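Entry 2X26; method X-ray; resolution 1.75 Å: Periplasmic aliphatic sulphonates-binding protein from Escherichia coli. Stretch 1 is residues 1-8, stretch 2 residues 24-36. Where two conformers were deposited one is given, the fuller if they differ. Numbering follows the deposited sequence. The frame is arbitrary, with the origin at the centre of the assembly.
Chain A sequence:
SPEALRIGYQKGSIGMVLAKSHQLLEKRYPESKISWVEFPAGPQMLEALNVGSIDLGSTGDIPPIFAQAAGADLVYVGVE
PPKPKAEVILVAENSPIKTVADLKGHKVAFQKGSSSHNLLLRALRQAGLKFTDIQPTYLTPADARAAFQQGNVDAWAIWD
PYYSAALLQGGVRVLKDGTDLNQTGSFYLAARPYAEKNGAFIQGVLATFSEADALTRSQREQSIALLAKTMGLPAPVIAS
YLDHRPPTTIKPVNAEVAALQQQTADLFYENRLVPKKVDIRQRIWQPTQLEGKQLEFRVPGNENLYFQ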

# COMPACT_ATOMS: atom_id res chain seq x y z
N SER A 1 -19.63 -11.30 12.54
CA SER A 1 -19.24 -9.93 12.06
C SER A 1 -19.45 -8.85 13.15
O SER A 1 -20.36 -8.93 13.98
CB SER A 1 -19.97 -9.59 10.75
OG SER A 1 -21.19 -8.92 10.99
N PRO A 2 -18.56 -7.85 13.18
CA PRO A 2 -18.64 -6.83 14.23
C PRO A 2 -19.73 -5.79 13.94
O PRO A 2 -20.27 -5.72 12.83
CB PRO A 2 -17.26 -6.16 14.15
CG PRO A 2 -16.93 -6.27 12.64
CD PRO A 2 -17.40 -7.65 12.29
N GLU A 3 -20.02 -4.96 14.94
CA GLU A 3 -21.01 -3.89 14.81
C GLU A 3 -20.65 -2.89 13.70
O GLU A 3 -21.52 -2.37 13.00
CB GLU A 3 -21.18 -3.15 16.14
CG GLU A 3 -22.44 -2.32 16.20
CD GLU A 3 -22.79 -1.97 17.62
OE1 GLU A 3 -22.42 -2.75 18.53
OE2 GLU A 3 -23.44 -0.92 17.82
N ALA A 4 -19.35 -2.65 13.53
CA ALA A 4 -18.88 -1.69 12.55
C ALA A 4 -17.49 -2.04 12.03
O ALA A 4 -16.68 -2.70 12.71
CB ALA A 4 -18.85 -0.31 13.13
N LEU A 5 -17.27 -1.58 10.80
CA LEU A 5 -16.00 -1.70 10.15
C LEU A 5 -15.78 -0.35 9.49
O LEU A 5 -16.44 0.00 8.50
CB LEU A 5 -16.01 -2.82 9.12
CG LEU A 5 -14.78 -2.76 8.22
CD1 LEU A 5 -13.44 -2.87 8.98
CD2 LEU A 5 -14.87 -3.85 7.13
N ARG A 6 -14.80 0.37 10.02
CA ARG A 6 -14.38 1.70 9.50
C ARG A 6 -13.08 1.54 8.75
O ARG A 6 -12.06 1.14 9.31
CB ARG A 6 -14.21 2.73 10.65
CG ARG A 6 -15.50 2.82 11.47
CD ARG A 6 -15.24 3.47 12.81
NE ARG A 6 -14.41 2.61 13.65
CZ ARG A 6 -13.95 3.03 14.83
NH1 ARG A 6 -14.19 4.29 15.24
NH2 ARG A 6 -13.17 2.24 15.55
N ILE A 7 -13.13 1.84 7.46
CA ILE A 7 -12.04 1.48 6.55
C ILE A 7 -11.27 2.71 6.10
O ILE A 7 -11.85 3.66 5.55
CB ILE A 7 -12.57 0.74 5.29
CG1 ILE A 7 -13.41 -0.48 5.73
CG2 ILE A 7 -11.40 0.42 4.37
CD1 ILE A 7 -14.25 -1.11 4.63
N GLY A 8 -9.97 2.70 6.34
CA GLY A 8 -9.09 3.75 5.77
C GLY A 8 -8.57 3.33 4.42
O GLY A 8 -7.96 2.26 4.30
N LEU A 24 -19.78 -3.85 -2.33
CA LEU A 24 -19.67 -5.28 -2.02
C LEU A 24 -19.75 -5.60 -0.53
O LEU A 24 -20.43 -6.55 -0.15
CB LEU A 24 -18.38 -5.85 -2.60
CG LEU A 24 -18.21 -5.78 -4.12
CD1 LEU A 24 -16.84 -6.34 -4.43
CD2 LEU A 24 -19.36 -6.52 -4.87
N LEU A 25 -19.11 -4.79 0.31
CA LEU A 25 -19.13 -5.04 1.75
C LEU A 25 -20.49 -4.76 2.35
O LEU A 25 -20.96 -5.48 3.21
CB LEU A 25 -18.07 -4.21 2.49
CG LEU A 25 -16.62 -4.61 2.25
CD1 LEU A 25 -15.71 -3.81 3.15
CD2 LEU A 25 -16.34 -6.11 2.48
N GLU A 26 -21.11 -3.68 1.89
CA GLU A 26 -22.44 -3.35 2.40
C GLU A 26 -23.40 -4.50 2.10
O GLU A 26 -24.22 -4.84 2.96
CB GLU A 26 -22.92 -2.03 1.81
CG GLU A 26 -22.16 -0.78 2.32
CD GLU A 26 -20.90 -0.47 1.57
OE1 GLU A 26 -20.49 -1.25 0.69
OE2 GLU A 26 -20.30 0.58 1.86
N LYS A 27 -23.30 -5.09 0.92
CA LYS A 27 -24.18 -6.16 0.53
C LYS A 27 -23.80 -7.47 1.23
O LYS A 27 -24.68 -8.22 1.65
CB LYS A 27 -24.16 -6.34 -0.98
CG LYS A 27 -24.78 -5.18 -1.73
CD LYS A 27 -24.83 -5.48 -3.22
CE LYS A 27 -23.47 -5.32 -3.91
NZ LYS A 27 -23.29 -6.18 -5.15
N ARG A 28 -22.47 -7.73 1.39
CA ARG A 28 -22.08 -9.01 2.01
C ARG A 28 -22.28 -9.10 3.50
O ARG A 28 -22.54 -10.19 4.01
CB ARG A 28 -20.65 -9.37 1.73
CG ARG A 28 -20.51 -9.69 0.33
CD ARG A 28 -19.16 -10.18 0.04
NE ARG A 28 -19.10 -10.30 -1.39
CZ ARG A 28 -18.07 -10.81 -2.03
NH1 ARG A 28 -17.02 -11.24 -1.33
NH2 ARG A 28 -18.10 -10.89 -3.35
N TYR A 29 -22.14 -7.97 4.18
CA TYR A 29 -22.26 -7.87 5.61
C TYR A 29 -23.40 -6.82 5.97
O TYR A 29 -23.11 -5.73 6.46
CB TYR A 29 -20.91 -7.46 6.17
CG TYR A 29 -19.82 -8.43 5.78
CD1 TYR A 29 -19.69 -9.66 6.44
CD2 TYR A 29 -18.92 -8.14 4.75
CE1 TYR A 29 -18.67 -10.59 6.06
CE2 TYR A 29 -17.91 -9.07 4.36
CZ TYR A 29 -17.79 -10.27 5.05
OH TYR A 29 -16.81 -11.21 4.72
N PRO A 30 -24.66 -7.17 5.71
CA PRO A 30 -25.74 -6.18 5.94
C PRO A 30 -25.93 -5.82 7.41
O PRO A 30 -26.64 -4.88 7.74
CB PRO A 30 -26.99 -6.89 5.41
CG PRO A 30 -26.64 -8.34 5.27
CD PRO A 30 -25.16 -8.41 5.08
N GLU A 31 -25.28 -6.57 8.28
CA GLU A 31 -25.42 -6.40 9.70
C GLU A 31 -24.30 -5.58 10.32
O GLU A 31 -24.29 -5.34 11.53
CB GLU A 31 -25.42 -7.79 10.30
CG GLU A 31 -25.79 -7.86 11.69
CD GLU A 31 -26.57 -9.12 11.99
OE1 GLU A 31 -26.67 -10.04 11.11
OE2 GLU A 31 -27.08 -9.16 13.12
N SER A 32 -23.37 -5.13 9.49
CA SER A 32 -22.29 -4.31 9.97
C SER A 32 -22.47 -2.98 9.35
O SER A 32 -22.88 -2.87 8.17
CB SER A 32 -20.92 -4.86 9.56
OG SER A 32 -20.75 -6.19 10.07
N LYS A 33 -22.17 -1.97 10.13
CA LYS A 33 -22.09 -0.62 9.62
C LYS A 33 -20.73 -0.41 8.96
O LYS A 33 -19.71 -0.30 9.65
CB LYS A 33 -22.26 0.38 10.75
CG LYS A 33 -22.39 1.80 10.27
CD LYS A 33 -22.62 2.73 11.45
CE LYS A 33 -21.77 3.97 11.33
NZ LYS A 33 -22.12 4.91 12.43
N ILE A 34 -20.72 -0.38 7.62
CA ILE A 34 -19.50 -0.22 6.86
C ILE A 34 -19.33 1.28 6.62
O ILE A 34 -20.27 1.96 6.17
CB ILE A 34 -19.57 -0.93 5.49
CG1 ILE A 34 -19.96 -2.44 5.62
CG2 ILE A 34 -18.23 -0.75 4.74
CD1 ILE A 34 -18.99 -3.26 6.53
N SER A 35 -18.15 1.81 6.92
CA SER A 35 -17.83 3.21 6.58
C SER A 35 -16.42 3.36 5.97
O SER A 35 -15.51 2.54 6.20
CB SER A 35 -17.99 4.16 7.74
OG SER A 35 -17.13 3.83 8.80
N TRP A 36 -16.27 4.37 5.16
CA TRP A 36 -15.09 4.51 4.31
C TRP A 36 -14.51 5.89 4.60
O TRP A 36 -15.25 6.87 4.64
CB TRP A 36 -15.57 4.46 2.84
CG TRP A 36 -16.12 3.14 2.44
CD1 TRP A 36 -17.43 2.75 2.46
CD2 TRP A 36 -15.36 2.00 2.00
NE1 TRP A 36 -17.53 1.45 1.99
CE2 TRP A 36 -16.27 0.98 1.73
CE3 TRP A 36 -14.02 1.76 1.79
CZ2 TRP A 36 -15.87 -0.29 1.26
CZ3 TRP A 36 -13.59 0.50 1.31
CH2 TRP A 36 -14.54 -0.50 1.05
O HOH W 1 -24.43 -2.46 13.02

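The two stretches form a pair of parallel beta strands, extended at one end by a serine-centred hydrogen-bond chain and covered on one face by a small apolar cluster. Strand 4-8 runs beside strand 33-36, with an angle of 13° between their directions. Ala4 pairs with Lys33, Leu5 with Ile34, Arg6 with Ser35 and Ile7 with Trp36.

Four backbone hydrogen bonds hold this register. Lys33 N donates to Glu3 O at 3.0 Å, and Leu5 N donates to Lys33 O at 3.0 Å. Ser35 N then donates to Leu5 O at 2.9 Å, and Ile7 N to Ser35 O at 2.8 Å. Leu5 thus bonds through both N and O to the residues flanking its partner Ile34, as is usual in parallel pairing. Ser35 does the same toward Leu5 and Ile7, the neighbours of its partner Arg6. All four bonds are close to straight. Alpha carbons add CH contacts to carbonyl oxygens, such as Ala4 CA to Lys33 O at 3.3 Å and Ile34 CA to Leu5 O at 3.5 Å.

Before the strands begin, the contact passes to side-chain hydroxyls. A type I turn from Tyr29 to Ser32 follows helix 24-28 and leads into the second strand. Within it, Ser32 N donates to Tyr29 O at 3.1 Å. Ser32 OG links two residues of the N-terminal segment: it donates to Pro2 O at 2.8 Å and accepts from Ser1 OG at 2.9 Å. As a proline, Pro2 has no amide hydrogen, but its carbonyl remains a good acceptor. Ser1 CB also lies 4.3 Å from Tyr29 CD1, a looser contact. Water 1 donates to Glu3 O at 2.9 Å and to Glu31 O at 3.2 Å. It joins two carbonyls that could not hydrogen-bond directly, since both are acceptors.

Side chains alternate between the two faces of the sheet. Leu5, Ile7, Ile34 and Trp36 share one face, and Leu25 reaches this group from the helix. Ile7 is central to the packing. Its CD1 is 3.4 Å from Leu25 CD1, a tight apolar contact, and 4.0 Å from Ile34 CG2. The same methyl sits over the face of the Trp36 six-membered ring, 3.7 Å from its centroid and 13° off the normal. This is a CH-pi contact, in which C-H groups meet the electron-rich ring. Leu5 packs more loosely, with CB 4.0 Å from Ile34 CD1 and CD2 4.1 Å from Leu25 CD1. Within the second stretch, Trp36 NE1 donates to Glu26 OE2 at 2.9 Å, tying the indole to the helix.

The other face carries Ala4, Arg6, Lys33 and Ser35. Ala4 CB and Lys33 CB are 4.2 Å apart, while the end of the lysine leads away. Arg6 CG lies 3.3 Å from Ser35 OG. The arginine end also leads away, and its NE and NH2 are hydrogen-bonded elsewhere in the structure.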